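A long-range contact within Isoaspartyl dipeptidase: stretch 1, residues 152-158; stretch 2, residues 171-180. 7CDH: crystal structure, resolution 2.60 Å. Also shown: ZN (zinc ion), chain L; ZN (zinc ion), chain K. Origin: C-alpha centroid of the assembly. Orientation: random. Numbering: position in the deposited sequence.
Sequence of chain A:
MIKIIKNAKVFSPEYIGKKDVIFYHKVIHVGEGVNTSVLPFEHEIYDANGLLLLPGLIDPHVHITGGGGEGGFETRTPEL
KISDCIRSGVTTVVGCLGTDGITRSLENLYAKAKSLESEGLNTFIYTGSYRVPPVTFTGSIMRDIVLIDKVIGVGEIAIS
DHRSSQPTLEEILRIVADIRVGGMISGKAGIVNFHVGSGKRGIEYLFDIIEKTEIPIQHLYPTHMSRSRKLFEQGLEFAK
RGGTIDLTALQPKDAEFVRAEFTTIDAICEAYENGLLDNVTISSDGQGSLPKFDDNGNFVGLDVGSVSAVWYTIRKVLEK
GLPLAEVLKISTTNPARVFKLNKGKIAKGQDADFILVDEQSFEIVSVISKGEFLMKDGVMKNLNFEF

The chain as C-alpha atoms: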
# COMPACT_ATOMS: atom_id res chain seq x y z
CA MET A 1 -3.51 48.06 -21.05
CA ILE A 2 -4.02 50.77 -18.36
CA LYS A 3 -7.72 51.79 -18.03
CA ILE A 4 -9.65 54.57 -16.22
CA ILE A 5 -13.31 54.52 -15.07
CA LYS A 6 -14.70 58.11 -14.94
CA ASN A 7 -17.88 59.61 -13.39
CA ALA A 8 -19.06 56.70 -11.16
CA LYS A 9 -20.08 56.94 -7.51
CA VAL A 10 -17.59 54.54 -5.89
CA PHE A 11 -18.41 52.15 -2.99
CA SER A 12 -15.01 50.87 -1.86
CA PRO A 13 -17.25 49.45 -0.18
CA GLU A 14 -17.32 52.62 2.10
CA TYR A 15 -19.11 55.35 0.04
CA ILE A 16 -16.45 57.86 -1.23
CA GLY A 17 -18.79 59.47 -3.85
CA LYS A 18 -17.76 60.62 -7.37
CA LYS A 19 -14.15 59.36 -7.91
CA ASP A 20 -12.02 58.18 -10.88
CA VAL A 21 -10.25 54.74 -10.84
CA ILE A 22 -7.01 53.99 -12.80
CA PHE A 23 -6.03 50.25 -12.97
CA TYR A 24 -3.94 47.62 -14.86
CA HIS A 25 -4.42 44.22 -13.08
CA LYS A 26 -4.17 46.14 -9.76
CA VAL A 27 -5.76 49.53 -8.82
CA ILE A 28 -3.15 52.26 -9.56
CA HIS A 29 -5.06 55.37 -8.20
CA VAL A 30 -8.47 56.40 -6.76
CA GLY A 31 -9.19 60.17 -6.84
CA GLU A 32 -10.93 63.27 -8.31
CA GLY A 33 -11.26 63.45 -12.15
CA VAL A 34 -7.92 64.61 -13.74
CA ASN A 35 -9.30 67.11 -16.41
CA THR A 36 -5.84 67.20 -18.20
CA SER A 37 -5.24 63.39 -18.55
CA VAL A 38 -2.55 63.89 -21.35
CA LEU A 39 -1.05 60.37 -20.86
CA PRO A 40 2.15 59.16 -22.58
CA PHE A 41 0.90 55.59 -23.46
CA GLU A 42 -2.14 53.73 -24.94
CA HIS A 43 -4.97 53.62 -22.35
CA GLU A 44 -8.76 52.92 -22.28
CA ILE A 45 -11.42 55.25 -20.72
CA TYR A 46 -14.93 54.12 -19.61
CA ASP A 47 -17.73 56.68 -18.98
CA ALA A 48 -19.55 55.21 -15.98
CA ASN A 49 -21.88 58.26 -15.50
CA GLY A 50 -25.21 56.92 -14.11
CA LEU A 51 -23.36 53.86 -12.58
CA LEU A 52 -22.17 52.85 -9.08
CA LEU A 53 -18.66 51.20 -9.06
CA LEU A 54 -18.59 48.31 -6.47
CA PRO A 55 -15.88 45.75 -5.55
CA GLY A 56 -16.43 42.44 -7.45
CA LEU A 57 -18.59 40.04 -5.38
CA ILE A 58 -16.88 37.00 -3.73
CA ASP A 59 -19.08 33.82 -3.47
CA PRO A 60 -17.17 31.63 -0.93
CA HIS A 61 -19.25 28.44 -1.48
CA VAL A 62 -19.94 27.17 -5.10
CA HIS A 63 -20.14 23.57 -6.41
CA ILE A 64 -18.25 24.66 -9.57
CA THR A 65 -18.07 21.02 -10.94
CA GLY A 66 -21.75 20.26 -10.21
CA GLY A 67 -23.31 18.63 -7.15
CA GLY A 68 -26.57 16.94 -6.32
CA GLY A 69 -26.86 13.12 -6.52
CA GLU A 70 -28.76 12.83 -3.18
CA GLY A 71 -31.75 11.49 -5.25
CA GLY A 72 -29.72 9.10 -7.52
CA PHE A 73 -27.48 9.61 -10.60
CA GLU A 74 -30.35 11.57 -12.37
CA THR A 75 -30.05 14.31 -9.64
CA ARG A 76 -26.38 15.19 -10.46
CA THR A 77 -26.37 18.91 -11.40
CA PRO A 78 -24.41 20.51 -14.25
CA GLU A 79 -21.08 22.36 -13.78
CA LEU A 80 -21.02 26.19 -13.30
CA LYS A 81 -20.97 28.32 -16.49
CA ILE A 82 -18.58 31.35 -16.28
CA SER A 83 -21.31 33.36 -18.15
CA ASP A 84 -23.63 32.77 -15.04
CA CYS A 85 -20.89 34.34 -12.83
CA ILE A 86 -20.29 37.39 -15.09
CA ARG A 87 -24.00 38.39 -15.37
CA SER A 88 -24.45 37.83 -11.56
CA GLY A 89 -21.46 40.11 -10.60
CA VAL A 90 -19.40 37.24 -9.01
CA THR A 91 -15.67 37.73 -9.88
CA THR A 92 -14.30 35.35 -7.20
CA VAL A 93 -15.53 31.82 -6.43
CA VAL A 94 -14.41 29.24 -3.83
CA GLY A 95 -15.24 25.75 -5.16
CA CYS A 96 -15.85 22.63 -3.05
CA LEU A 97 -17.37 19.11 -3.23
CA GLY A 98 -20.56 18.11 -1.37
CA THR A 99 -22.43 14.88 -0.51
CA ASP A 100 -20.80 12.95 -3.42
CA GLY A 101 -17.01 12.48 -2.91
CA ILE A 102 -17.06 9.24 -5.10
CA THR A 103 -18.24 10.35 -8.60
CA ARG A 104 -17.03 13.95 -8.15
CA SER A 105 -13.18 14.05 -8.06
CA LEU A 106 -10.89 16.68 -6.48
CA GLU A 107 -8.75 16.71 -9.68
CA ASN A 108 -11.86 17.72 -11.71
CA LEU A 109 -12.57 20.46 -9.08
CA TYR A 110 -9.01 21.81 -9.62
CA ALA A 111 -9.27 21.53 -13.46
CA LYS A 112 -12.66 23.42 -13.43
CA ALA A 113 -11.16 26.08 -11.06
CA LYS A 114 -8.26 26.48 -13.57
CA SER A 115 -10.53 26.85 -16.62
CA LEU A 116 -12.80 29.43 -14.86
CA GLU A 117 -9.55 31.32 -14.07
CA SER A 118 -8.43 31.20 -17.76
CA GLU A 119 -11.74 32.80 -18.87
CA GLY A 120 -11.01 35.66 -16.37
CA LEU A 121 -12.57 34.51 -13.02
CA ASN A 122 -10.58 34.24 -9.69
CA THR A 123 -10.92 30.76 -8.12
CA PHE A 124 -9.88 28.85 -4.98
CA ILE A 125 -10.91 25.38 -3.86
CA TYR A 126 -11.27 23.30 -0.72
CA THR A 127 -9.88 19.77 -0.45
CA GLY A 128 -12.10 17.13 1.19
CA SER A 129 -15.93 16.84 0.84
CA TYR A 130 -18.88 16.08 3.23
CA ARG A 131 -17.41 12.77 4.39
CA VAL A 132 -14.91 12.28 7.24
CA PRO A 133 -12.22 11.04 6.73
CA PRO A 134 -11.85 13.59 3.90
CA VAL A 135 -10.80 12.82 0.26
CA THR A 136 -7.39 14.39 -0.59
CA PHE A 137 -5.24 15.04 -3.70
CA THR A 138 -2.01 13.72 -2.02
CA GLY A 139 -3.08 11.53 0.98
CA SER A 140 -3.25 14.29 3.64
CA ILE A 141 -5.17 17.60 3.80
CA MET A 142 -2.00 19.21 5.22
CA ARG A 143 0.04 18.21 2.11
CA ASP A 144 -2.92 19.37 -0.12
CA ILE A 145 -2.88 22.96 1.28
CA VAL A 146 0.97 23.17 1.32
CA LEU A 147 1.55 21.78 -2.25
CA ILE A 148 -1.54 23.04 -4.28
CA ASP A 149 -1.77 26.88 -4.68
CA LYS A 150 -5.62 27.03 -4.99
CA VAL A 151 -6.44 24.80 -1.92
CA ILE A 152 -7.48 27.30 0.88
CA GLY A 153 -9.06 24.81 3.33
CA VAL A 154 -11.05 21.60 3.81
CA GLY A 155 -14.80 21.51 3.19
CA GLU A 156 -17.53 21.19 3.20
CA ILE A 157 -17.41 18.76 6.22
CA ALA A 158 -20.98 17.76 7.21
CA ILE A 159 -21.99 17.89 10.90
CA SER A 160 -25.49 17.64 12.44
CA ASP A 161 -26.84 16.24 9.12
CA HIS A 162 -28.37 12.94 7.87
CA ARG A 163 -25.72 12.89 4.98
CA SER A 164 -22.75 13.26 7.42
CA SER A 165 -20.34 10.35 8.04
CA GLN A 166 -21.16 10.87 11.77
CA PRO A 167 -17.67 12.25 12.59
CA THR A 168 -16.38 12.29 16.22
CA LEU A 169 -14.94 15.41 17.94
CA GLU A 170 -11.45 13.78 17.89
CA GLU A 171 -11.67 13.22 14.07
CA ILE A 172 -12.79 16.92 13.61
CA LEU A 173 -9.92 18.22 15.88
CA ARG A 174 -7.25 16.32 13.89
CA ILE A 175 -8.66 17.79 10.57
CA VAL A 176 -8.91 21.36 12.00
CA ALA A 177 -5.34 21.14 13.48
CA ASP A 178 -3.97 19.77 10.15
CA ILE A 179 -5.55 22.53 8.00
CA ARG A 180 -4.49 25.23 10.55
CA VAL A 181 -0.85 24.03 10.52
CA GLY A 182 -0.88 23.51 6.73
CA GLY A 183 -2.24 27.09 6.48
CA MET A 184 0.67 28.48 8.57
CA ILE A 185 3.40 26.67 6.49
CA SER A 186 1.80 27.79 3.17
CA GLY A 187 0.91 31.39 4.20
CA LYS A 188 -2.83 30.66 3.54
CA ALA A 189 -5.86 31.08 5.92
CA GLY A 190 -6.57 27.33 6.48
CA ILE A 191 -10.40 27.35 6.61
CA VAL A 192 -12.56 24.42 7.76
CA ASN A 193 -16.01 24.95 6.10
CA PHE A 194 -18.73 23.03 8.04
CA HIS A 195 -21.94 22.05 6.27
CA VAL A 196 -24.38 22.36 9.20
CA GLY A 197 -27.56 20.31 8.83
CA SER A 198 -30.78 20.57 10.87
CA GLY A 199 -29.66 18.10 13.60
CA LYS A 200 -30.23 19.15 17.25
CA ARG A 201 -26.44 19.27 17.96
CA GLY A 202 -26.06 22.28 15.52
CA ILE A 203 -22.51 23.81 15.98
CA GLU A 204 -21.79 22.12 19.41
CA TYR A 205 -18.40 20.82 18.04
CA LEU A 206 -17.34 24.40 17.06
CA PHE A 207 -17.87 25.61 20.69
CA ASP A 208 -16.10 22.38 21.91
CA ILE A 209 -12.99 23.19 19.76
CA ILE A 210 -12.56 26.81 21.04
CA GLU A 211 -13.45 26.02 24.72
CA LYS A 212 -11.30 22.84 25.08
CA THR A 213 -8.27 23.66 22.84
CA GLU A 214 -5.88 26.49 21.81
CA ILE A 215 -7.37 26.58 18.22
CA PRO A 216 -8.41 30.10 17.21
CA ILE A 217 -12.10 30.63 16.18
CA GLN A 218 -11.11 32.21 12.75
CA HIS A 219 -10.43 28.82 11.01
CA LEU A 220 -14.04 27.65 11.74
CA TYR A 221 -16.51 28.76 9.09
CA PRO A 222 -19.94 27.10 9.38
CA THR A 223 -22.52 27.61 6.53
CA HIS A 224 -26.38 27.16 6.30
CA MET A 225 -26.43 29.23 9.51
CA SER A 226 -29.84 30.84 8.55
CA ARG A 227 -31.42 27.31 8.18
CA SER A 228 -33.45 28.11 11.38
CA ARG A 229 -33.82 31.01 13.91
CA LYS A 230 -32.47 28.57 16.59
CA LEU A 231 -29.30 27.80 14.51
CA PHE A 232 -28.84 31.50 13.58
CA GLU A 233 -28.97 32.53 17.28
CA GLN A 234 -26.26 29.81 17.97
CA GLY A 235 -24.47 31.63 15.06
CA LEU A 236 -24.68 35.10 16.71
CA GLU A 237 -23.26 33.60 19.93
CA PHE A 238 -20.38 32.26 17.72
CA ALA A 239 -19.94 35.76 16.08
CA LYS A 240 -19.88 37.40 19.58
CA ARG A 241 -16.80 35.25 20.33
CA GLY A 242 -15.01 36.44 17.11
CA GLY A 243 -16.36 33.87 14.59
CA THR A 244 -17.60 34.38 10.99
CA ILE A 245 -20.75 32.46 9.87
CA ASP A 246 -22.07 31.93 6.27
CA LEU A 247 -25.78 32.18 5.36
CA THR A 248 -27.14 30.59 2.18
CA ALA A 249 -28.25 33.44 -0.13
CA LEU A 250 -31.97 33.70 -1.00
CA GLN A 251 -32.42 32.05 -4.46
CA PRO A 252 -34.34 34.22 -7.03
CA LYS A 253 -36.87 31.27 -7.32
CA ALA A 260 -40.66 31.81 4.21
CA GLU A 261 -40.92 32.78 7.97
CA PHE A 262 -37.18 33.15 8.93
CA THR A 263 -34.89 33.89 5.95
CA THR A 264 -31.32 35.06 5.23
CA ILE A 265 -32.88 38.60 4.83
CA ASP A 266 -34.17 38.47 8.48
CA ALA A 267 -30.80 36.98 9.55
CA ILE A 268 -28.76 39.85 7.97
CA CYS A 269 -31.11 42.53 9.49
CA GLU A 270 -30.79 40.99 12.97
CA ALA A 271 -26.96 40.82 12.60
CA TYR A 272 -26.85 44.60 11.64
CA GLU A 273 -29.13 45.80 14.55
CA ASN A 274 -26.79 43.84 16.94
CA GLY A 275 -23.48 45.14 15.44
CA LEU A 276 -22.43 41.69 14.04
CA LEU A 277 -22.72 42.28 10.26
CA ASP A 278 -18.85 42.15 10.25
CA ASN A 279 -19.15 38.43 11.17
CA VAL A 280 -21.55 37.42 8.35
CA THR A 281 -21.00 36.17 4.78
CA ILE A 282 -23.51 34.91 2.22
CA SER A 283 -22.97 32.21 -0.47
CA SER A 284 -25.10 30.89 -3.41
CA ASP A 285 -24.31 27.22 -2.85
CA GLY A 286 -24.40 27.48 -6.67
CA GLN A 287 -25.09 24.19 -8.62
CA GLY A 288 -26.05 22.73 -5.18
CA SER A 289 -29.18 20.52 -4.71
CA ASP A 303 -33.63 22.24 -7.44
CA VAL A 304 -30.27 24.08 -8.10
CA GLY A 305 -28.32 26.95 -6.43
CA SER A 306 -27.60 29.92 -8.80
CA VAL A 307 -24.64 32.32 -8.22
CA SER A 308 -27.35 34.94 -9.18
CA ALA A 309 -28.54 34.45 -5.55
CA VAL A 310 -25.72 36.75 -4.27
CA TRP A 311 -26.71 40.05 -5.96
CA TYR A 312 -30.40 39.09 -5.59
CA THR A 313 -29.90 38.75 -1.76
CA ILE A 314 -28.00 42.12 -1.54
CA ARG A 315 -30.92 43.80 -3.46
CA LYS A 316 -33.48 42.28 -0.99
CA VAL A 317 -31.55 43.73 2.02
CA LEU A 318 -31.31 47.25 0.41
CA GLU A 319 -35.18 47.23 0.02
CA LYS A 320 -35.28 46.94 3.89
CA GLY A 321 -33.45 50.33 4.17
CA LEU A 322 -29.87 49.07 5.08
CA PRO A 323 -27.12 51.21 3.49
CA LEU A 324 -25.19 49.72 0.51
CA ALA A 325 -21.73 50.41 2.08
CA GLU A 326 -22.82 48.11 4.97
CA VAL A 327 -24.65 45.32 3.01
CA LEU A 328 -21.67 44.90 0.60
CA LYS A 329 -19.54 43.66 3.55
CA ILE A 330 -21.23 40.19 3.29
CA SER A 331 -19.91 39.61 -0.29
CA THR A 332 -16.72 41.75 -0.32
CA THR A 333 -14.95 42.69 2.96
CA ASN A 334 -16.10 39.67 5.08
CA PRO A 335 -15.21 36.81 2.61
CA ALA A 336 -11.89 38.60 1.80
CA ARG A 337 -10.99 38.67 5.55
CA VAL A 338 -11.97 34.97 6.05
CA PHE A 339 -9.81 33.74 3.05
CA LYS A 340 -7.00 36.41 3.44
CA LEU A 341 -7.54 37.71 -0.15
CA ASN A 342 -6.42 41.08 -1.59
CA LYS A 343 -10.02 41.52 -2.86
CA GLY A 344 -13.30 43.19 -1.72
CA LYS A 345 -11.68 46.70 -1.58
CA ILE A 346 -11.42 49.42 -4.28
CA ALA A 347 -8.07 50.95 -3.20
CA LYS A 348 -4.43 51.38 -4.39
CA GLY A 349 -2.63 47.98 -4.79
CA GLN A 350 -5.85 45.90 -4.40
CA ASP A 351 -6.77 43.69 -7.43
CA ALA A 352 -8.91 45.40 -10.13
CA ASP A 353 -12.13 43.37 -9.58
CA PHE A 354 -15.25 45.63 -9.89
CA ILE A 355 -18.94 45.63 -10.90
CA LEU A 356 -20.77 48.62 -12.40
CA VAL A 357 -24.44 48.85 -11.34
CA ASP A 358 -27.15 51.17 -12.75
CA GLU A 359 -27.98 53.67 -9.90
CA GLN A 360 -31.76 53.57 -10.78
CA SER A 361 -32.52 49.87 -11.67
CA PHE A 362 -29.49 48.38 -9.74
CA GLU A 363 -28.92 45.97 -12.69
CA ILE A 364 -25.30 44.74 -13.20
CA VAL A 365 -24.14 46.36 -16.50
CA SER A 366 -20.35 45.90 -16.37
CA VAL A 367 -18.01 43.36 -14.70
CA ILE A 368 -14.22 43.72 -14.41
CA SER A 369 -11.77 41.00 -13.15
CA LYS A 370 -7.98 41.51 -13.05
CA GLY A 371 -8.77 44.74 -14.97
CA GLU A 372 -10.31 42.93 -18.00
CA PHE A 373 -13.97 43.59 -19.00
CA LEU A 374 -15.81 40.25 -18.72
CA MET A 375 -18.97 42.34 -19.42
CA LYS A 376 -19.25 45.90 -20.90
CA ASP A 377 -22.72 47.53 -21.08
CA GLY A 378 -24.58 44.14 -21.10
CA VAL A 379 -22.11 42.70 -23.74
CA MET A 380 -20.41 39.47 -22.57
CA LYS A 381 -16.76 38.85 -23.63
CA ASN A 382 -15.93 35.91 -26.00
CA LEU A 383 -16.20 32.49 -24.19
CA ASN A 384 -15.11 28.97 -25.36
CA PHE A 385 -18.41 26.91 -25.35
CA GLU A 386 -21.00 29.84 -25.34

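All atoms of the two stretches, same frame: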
# COMPACT_ATOMS: atom_id res chain seq x y z
N ILE A 152 -7.48 26.28 -0.21
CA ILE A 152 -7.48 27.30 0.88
C ILE A 152 -8.06 26.72 2.17
O ILE A 152 -8.19 27.46 3.15
CB ILE A 152 -8.16 28.62 0.46
CG1 ILE A 152 -9.56 28.44 -0.13
CG2 ILE A 152 -7.25 29.36 -0.50
CD1 ILE A 152 -10.45 27.51 0.63
N GLY A 153 -8.35 25.42 2.20
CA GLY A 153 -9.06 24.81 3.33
C GLY A 153 -9.61 23.45 3.00
O GLY A 153 -9.30 22.92 1.94
N VAL A 154 -10.35 22.89 3.95
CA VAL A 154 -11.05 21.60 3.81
C VAL A 154 -12.53 21.89 4.00
O VAL A 154 -12.86 22.76 4.79
CB VAL A 154 -10.57 20.57 4.83
CG1 VAL A 154 -10.87 21.02 6.26
CG2 VAL A 154 -11.16 19.18 4.54
N GLY A 155 -13.37 21.23 3.23
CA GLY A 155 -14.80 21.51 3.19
C GLY A 155 -15.45 20.83 2.00
O GLY A 155 -14.74 20.37 1.11
N GLU A 156 -16.79 20.76 2.03
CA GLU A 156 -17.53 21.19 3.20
C GLU A 156 -17.82 19.95 4.07
O GLU A 156 -18.53 19.06 3.62
CB GLU A 156 -18.78 21.99 2.83
CG GLU A 156 -19.58 21.41 1.70
CD GLU A 156 -20.98 21.96 1.47
OE1 GLU A 156 -21.66 22.48 2.42
OE2 GLU A 156 -21.38 21.92 0.28
N ILE A 157 -17.25 19.89 5.27
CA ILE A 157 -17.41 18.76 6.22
C ILE A 157 -18.81 18.84 6.82
O ILE A 157 -19.16 19.88 7.34
CB ILE A 157 -16.32 18.86 7.29
CG1 ILE A 157 -14.95 18.68 6.64
CG2 ILE A 157 -16.56 17.87 8.41
CD1 ILE A 157 -13.82 18.82 7.62
N ALA A 158 -19.60 17.79 6.69
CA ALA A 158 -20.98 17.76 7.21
C ALA A 158 -20.93 17.40 8.68
O ALA A 158 -20.27 16.43 9.05
CB ALA A 158 -21.83 16.78 6.43
N GLU A 171 -11.93 13.23 15.53
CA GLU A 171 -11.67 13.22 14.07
C GLU A 171 -11.68 14.67 13.57
O GLU A 171 -10.72 15.06 12.87
CB GLU A 171 -12.70 12.40 13.31
CG GLU A 171 -12.65 10.90 13.57
CD GLU A 171 -13.72 10.13 12.80
OE1 GLU A 171 -14.91 10.44 12.98
OE2 GLU A 171 -13.35 9.22 11.99
N ILE A 172 -12.71 15.45 13.93
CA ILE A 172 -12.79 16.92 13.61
C ILE A 172 -11.50 17.63 14.07
O ILE A 172 -10.95 18.39 13.28
CB ILE A 172 -14.02 17.61 14.23
CG1 ILE A 172 -15.35 17.01 13.74
CG2 ILE A 172 -13.97 19.10 13.94
CD1 ILE A 172 -15.37 16.81 12.24
N LEU A 173 -11.07 17.46 15.32
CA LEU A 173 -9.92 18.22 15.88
C LEU A 173 -8.66 17.93 15.05
O LEU A 173 -7.90 18.91 14.77
CB LEU A 173 -9.67 17.85 17.35
CG LEU A 173 -10.58 18.51 18.37
CD1 LEU A 173 -10.32 17.95 19.76
CD2 LEU A 173 -10.41 20.02 18.36
N ARG A 174 -8.43 16.66 14.68
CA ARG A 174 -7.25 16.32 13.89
C ARG A 174 -7.30 17.10 12.56
O ARG A 174 -6.27 17.73 12.22
CB ARG A 174 -7.19 14.81 13.71
CG ARG A 174 -6.07 14.33 12.79
CD ARG A 174 -4.65 14.64 13.21
NE ARG A 174 -4.48 14.64 14.66
CZ ARG A 174 -4.47 13.55 15.41
NH1 ARG A 174 -4.59 12.35 14.86
NH2 ARG A 174 -4.33 13.68 16.72
N ILE A 175 -8.46 17.11 11.89
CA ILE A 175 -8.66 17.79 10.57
C ILE A 175 -8.47 19.30 10.76
O ILE A 175 -7.74 19.90 9.96
CB ILE A 175 -10.05 17.44 9.99
CG1 ILE A 175 -10.10 15.99 9.52
CG2 ILE A 175 -10.45 18.41 8.86
CD1 ILE A 175 -11.50 15.42 9.61
N VAL A 176 -9.06 19.90 11.79
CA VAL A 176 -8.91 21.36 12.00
C VAL A 176 -7.43 21.66 12.30
O VAL A 176 -6.92 22.61 11.72
CB VAL A 176 -9.83 21.88 13.11
CG1 VAL A 176 -9.54 23.33 13.42
CG2 VAL A 176 -11.29 21.72 12.75
N ALA A 177 -6.77 20.90 13.16
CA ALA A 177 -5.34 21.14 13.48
C ALA A 177 -4.47 20.98 12.23
O ALA A 177 -3.53 21.76 12.06
CB ALA A 177 -4.86 20.25 14.60
N ASP A 178 -4.78 20.02 11.37
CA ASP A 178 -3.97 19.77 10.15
C ASP A 178 -4.15 20.94 9.18
O ASP A 178 -3.16 21.43 8.65
CB ASP A 178 -4.29 18.39 9.56
CG ASP A 178 -3.68 17.24 10.36
OD1 ASP A 178 -2.99 17.52 11.41
OD2 ASP A 178 -3.91 16.03 9.96
N ILE A 179 -5.35 21.46 9.01
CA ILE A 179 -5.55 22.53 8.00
C ILE A 179 -5.01 23.85 8.59
O ILE A 179 -4.38 24.61 7.84
CB ILE A 179 -7.01 22.55 7.53
CG1 ILE A 179 -7.12 22.92 6.04
CG2 ILE A 179 -7.86 23.47 8.39
CD1 ILE A 179 -6.46 21.92 5.11
N ARG A 180 -5.11 24.06 9.89
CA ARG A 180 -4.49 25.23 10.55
C ARG A 180 -2.98 25.18 10.36
O ARG A 180 -2.37 26.20 9.95
CB ARG A 180 -4.85 25.33 12.03
CG ARG A 180 -3.93 26.24 12.82
CD ARG A 180 -4.58 26.67 14.10
NE ARG A 180 -3.72 27.54 14.90
CZ ARG A 180 -3.35 28.78 14.58
NH1 ARG A 180 -3.74 29.35 13.45
NH2 ARG A 180 -2.57 29.48 15.39
ZN ZN L . -22.73 23.24 -0.49
ZN ZN K . -23.90 22.32 2.36

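Residues 152-158 form part of a β-strand and residues 171-180 part of an α-helix, and both elements extend beyond the stretches at either end. The helix packs against the strand in a nearly antiparallel sense, with 156° between their N-to-C directions and a closest approach of the axes of 8.6 Å. The two elements are not equally spaced along their length: the CA atoms of Gly153 and Ile179 lie 6.3 Å apart, whereas those of Ile157 and Ile172 are separated by 8.9 Å. Within the helix, regular i to i+4 hydrogen bonds run from Ile175 N to Glu171 O (3.2 Å) through Arg180 N to Val176 O (3.0 Å). The strand is less regular, since the peptide bond between Gly155 and Glu156 is cis. No hydrogen bond crosses between the stretches; the contact is made by apolar packing and buries 239 Å², both sides summed.

On the helix, Ile172, Ile175 and Ile179 supply all the contacts. Their spacing of three and four residues brings them to one side of the helix, where they form an apolar stripe facing the strand. The strand answers with Val154 and Ile157, both with CA-to-CB bonds directed toward the helix, and with the backbone of Gly153.

Ile175 lies at the centre of this arrangement. Its CG2 methyl rests against both strand side chains, 3.7 Å from Val154 CG1 and 3.6 Å from Ile157 CD1. Ile157 adopts the mt rotamer, and its extended chain carries CD1 to this methyl across the wider part of the interface. Its other branch serves a different neighbour: Ile157 CG2 lies 4.1 Å from Ile172 CD1. The CA-to-CB bond of Ile172 points sideways, but with both chi angles near -60° the end of the side chain comes nearer to the strand and completes this contact.

Where the backbones are closer, Ile179 packs against the main chain as well as a side chain. Its CG1 is 3.8 Å from Gly153 CA and 3.8 Å from Val154 N, with a looser approach of 4.2 Å to Val154 CG1. Its chi1 of -145° lies between the standard wells. Gly153 takes part through its backbone alone, its CA lying against Ile179 CG1. The compact, branched Val154, in the p rotamer, places CG1 within reach of both Ile175 and Ile179.

All five side chains in the contact are buried, and their aliphatic character suits a surface without polar partners. The polar and charged side chains are directed elsewhere: those of Glu171, Arg174, Asp178 and Arg180 form hydrogen bonds elsewhere in the structure. Glu156, also out of reach of the helix, bridges the two zinc ions of this dipeptidase, with OE2 2.0 Å from ZN of chain L and OE1 2.2 Å from ZN of chain K.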